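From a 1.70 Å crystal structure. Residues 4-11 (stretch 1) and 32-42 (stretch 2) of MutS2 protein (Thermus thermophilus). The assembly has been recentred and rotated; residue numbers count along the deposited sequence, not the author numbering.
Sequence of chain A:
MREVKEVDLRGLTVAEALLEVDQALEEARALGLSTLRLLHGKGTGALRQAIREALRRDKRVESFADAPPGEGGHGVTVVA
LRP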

# COMPACT_ATOMS: atom_id res chain seq x y z
N VAL A 4 -2.16 3.36 13.00
CA VAL A 4 -1.34 2.68 11.95
C VAL A 4 -1.04 3.66 10.81
O VAL A 4 -1.96 4.30 10.30
CB VAL A 4 -2.05 1.42 11.39
CG1 VAL A 4 -1.31 0.84 10.17
CG2 VAL A 4 -2.21 0.36 12.49
N LYS A 5 0.23 3.79 10.45
CA LYS A 5 0.66 4.71 9.40
C LYS A 5 -0.14 4.47 8.12
O LYS A 5 -0.26 3.34 7.67
CB LYS A 5 2.15 4.57 9.12
CG LYS A 5 2.67 5.47 8.02
CD LYS A 5 4.16 5.30 7.82
CE LYS A 5 4.67 6.25 6.74
NZ LYS A 5 4.01 7.57 6.85
N GLU A 6 -0.69 5.54 7.56
CA GLU A 6 -1.49 5.44 6.34
C GLU A 6 -1.03 6.50 5.36
O GLU A 6 -0.80 7.66 5.74
CB GLU A 6 -2.98 5.62 6.64
CG GLU A 6 -3.88 5.44 5.40
CD GLU A 6 -5.35 5.41 5.76
OE1 GLU A 6 -5.98 6.49 5.84
OE2 GLU A 6 -5.88 4.30 5.93
N VAL A 7 -0.88 6.10 4.10
CA VAL A 7 -0.55 7.02 3.02
C VAL A 7 -1.71 7.10 2.02
O VAL A 7 -2.22 6.08 1.56
CB VAL A 7 0.76 6.64 2.31
CG1 VAL A 7 1.07 7.63 1.20
CG2 VAL A 7 1.91 6.57 3.33
N ASP A 8 -2.12 8.32 1.70
CA ASP A 8 -3.24 8.56 0.81
C ASP A 8 -2.75 8.74 -0.61
O ASP A 8 -2.18 9.78 -0.97
CB ASP A 8 -4.03 9.78 1.30
CG ASP A 8 -5.36 9.94 0.59
OD1 ASP A 8 -5.57 9.30 -0.46
OD2 ASP A 8 -6.21 10.71 1.09
N LEU A 9 -2.98 7.71 -1.43
CA LEU A 9 -2.56 7.69 -2.83
C LEU A 9 -3.67 8.06 -3.81
O LEU A 9 -3.48 8.04 -5.02
CB LEU A 9 -2.06 6.27 -3.16
CG LEU A 9 -1.01 5.77 -2.17
CD1 LEU A 9 -0.91 4.25 -2.26
CD2 LEU A 9 0.34 6.41 -2.45
N ARG A 10 -4.87 8.36 -3.30
CA ARG A 10 -5.99 8.64 -4.19
C ARG A 10 -5.69 9.90 -4.97
O ARG A 10 -5.15 10.85 -4.40
CB ARG A 10 -7.28 8.81 -3.39
CG ARG A 10 -7.64 7.56 -2.62
CD ARG A 10 -8.82 7.81 -1.70
NE ARG A 10 -8.50 8.77 -0.64
CZ ARG A 10 -9.39 9.25 0.22
NH1 ARG A 10 -10.65 8.84 0.15
NH2 ARG A 10 -9.03 10.13 1.14
N GLY A 11 -6.03 9.88 -6.25
CA GLY A 11 -5.80 11.03 -7.13
C GLY A 11 -4.48 10.97 -7.87
O GLY A 11 -4.21 11.81 -8.74
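Stretch 2 32-42: GLSTLRLLHGK

Stretch 2 lies beside stretch 1 as a parallel β-strand. Residues 35-39 run in the same direction as strand 6-8, the two axes approach to 4.8 Å, and they cross at -19°, the slight twist usual for neighbouring strands. E6 pairs with R37, V7 with L38 and D8 with L39, and together the stretches bury 773 Å².

G32 comes just after a helix and closes it with a Schellman motif; its positive phi (80°) is a conformation that glycine adopts easily. L33 then extends the chain and points toward stretch 1, where its CD1 lies 3.5 Å from CD of K5, methyl against the aliphatic part of the lysine. S34 makes no contact with stretch 1. T35 opens the strand; its β-branched side chain suits extended backbone, and its CG2 lies 4.0 Å from CG1 of V4. Its carbonyl O accepts a hydrogen bond from a water 2.8 Å away, and the same water accepts one from N of K5 at 3.0 Å, so that it bridges the backbones just before the direct ladder begins.

L36 is buried, and its CD1 reaches CG of K5 at 3.7 Å and CG2 of V7 at 4.1 Å. At R37 the direct ladder starts: its N donates to O of K5 (2.9 Å), and its O accepts from N of V7 (3.0 Å), so R37 bonds to the residues before and after its partner E6, as parallel pairing requires. The side chains of R37 and E6 share one face of the sheet, where their opposite charges meet in a salt bridge: OE2 of E6 takes hydrogen bonds from NE (2.8 Å) and NH2 (2.9 Å) of R37, near the guanidinium plane.

L38 turns to the other face with V7, and its CB packs 4.0 Å from CD1 of L9, a fitting place for a buried leucine. L39 returns to the face of R37 and has the largest area covered by stretch 1. Its N donates to O of V7 (2.9 Å) and its O accepts from N of L9 (2.7 Å), while its CD2 lies over one face of the R10 guanidinium, 3.7 Å from NH2. That guanidinium is also held by a salt bridge to D8.

H40 leaves the strand, with its backbone C 3.5 Å from CG of R10 and its ND1 donating to O of G41 (2.9 Å). At G41 the phi is positive, and a CB would fall 3.3 Å from CG of R10, so glycine suits on both counts. K42 lies beyond the contact.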

# COMPACT_ATOMS: atom_id res chain seq x y z
N GLY A 32 10.91 1.45 11.56
CA GLY A 32 10.72 0.22 12.34
C GLY A 32 9.27 -0.19 12.55
O GLY A 32 8.93 -0.83 13.56
N LEU A 33 8.41 0.19 11.60
CA LEU A 33 6.99 -0.14 11.65
C LEU A 33 6.73 -1.54 11.15
O LEU A 33 7.45 -2.04 10.27
CB LEU A 33 6.18 0.85 10.79
CG LEU A 33 6.29 2.33 11.17
CD1 LEU A 33 5.32 3.16 10.34
CD2 LEU A 33 6.05 2.55 12.63
N SER A 34 5.69 -2.16 11.71
CA SER A 34 5.31 -3.51 11.32
C SER A 34 4.25 -3.52 10.23
O SER A 34 4.10 -4.52 9.53
CB SER A 34 4.79 -4.28 12.54
OG SER A 34 3.60 -3.68 13.01
N THR A 35 3.51 -2.42 10.12
CA THR A 35 2.34 -2.36 9.23
C THR A 35 2.25 -1.00 8.57
O THR A 35 2.63 0.01 9.18
CB THR A 35 1.04 -2.63 10.01
OG1 THR A 35 1.20 -3.81 10.82
CG2 THR A 35 -0.14 -2.87 9.06
N LEU A 36 1.71 -0.98 7.34
CA LEU A 36 1.49 0.24 6.58
C LEU A 36 0.20 0.11 5.80
O LEU A 36 -0.02 -0.89 5.11
CB LEU A 36 2.66 0.47 5.62
CG LEU A 36 2.55 1.60 4.60
CD1 LEU A 36 2.46 2.96 5.26
CD2 LEU A 36 3.72 1.51 3.65
N ARG A 37 -0.65 1.12 5.90
CA ARG A 37 -1.90 1.14 5.12
C ARG A 37 -1.75 2.01 3.88
O ARG A 37 -1.29 3.14 3.96
CB ARG A 37 -3.07 1.65 5.96
CG ARG A 37 -3.55 0.65 7.00
CD ARG A 37 -4.45 1.33 8.04
NE ARG A 37 -5.62 2.01 7.44
CZ ARG A 37 -6.78 1.43 7.12
NH1 ARG A 37 -6.98 0.13 7.31
NH2 ARG A 37 -7.74 2.16 6.59
N LEU A 38 -2.12 1.46 2.73
CA LEU A 38 -2.10 2.19 1.47
C LEU A 38 -3.52 2.49 1.04
O LEU A 38 -4.25 1.62 0.58
CB LEU A 38 -1.36 1.36 0.40
CG LEU A 38 0.05 0.91 0.82
CD1 LEU A 38 0.62 -0.03 -0.26
CD2 LEU A 38 0.98 2.10 1.04
N LEU A 39 -3.93 3.74 1.23
CA LEU A 39 -5.26 4.18 0.84
C LEU A 39 -5.23 4.62 -0.62
O LEU A 39 -4.80 5.73 -0.93
CB LEU A 39 -5.70 5.33 1.76
CG LEU A 39 -7.00 6.08 1.44
CD1 LEU A 39 -8.15 5.10 1.33
CD2 LEU A 39 -7.26 7.15 2.51
N HIS A 40 -5.68 3.74 -1.51
CA HIS A 40 -5.67 4.04 -2.96
C HIS A 40 -7.05 4.23 -3.55
O HIS A 40 -7.20 4.66 -4.70
CB HIS A 40 -4.95 2.95 -3.75
CG HIS A 40 -5.25 1.56 -3.28
ND1 HIS A 40 -6.48 0.97 -3.41
CD2 HIS A 40 -4.45 0.64 -2.69
CE1 HIS A 40 -6.44 -0.26 -2.93
NE2 HIS A 40 -5.22 -0.48 -2.47
N GLY A 41 -8.06 3.85 -2.77
CA GLY A 41 -9.43 3.95 -3.20
C GLY A 41 -9.82 2.86 -4.17
O GLY A 41 -9.01 1.99 -4.52
N LYS A 42 -11.07 2.92 -4.61
CA LYS A 42 -11.61 1.87 -5.47
C LYS A 42 -11.62 2.33 -6.91
O LYS A 42 -10.65 2.10 -7.64
CB LYS A 42 -12.98 1.41 -4.95
CG LYS A 42 -12.88 0.72 -3.60
CD LYS A 42 -14.24 0.40 -3.01
CE LYS A 42 -14.08 -0.24 -1.64
NZ LYS A 42 -15.37 -0.33 -0.89
O HOH W 1 2.17 1.72 11.29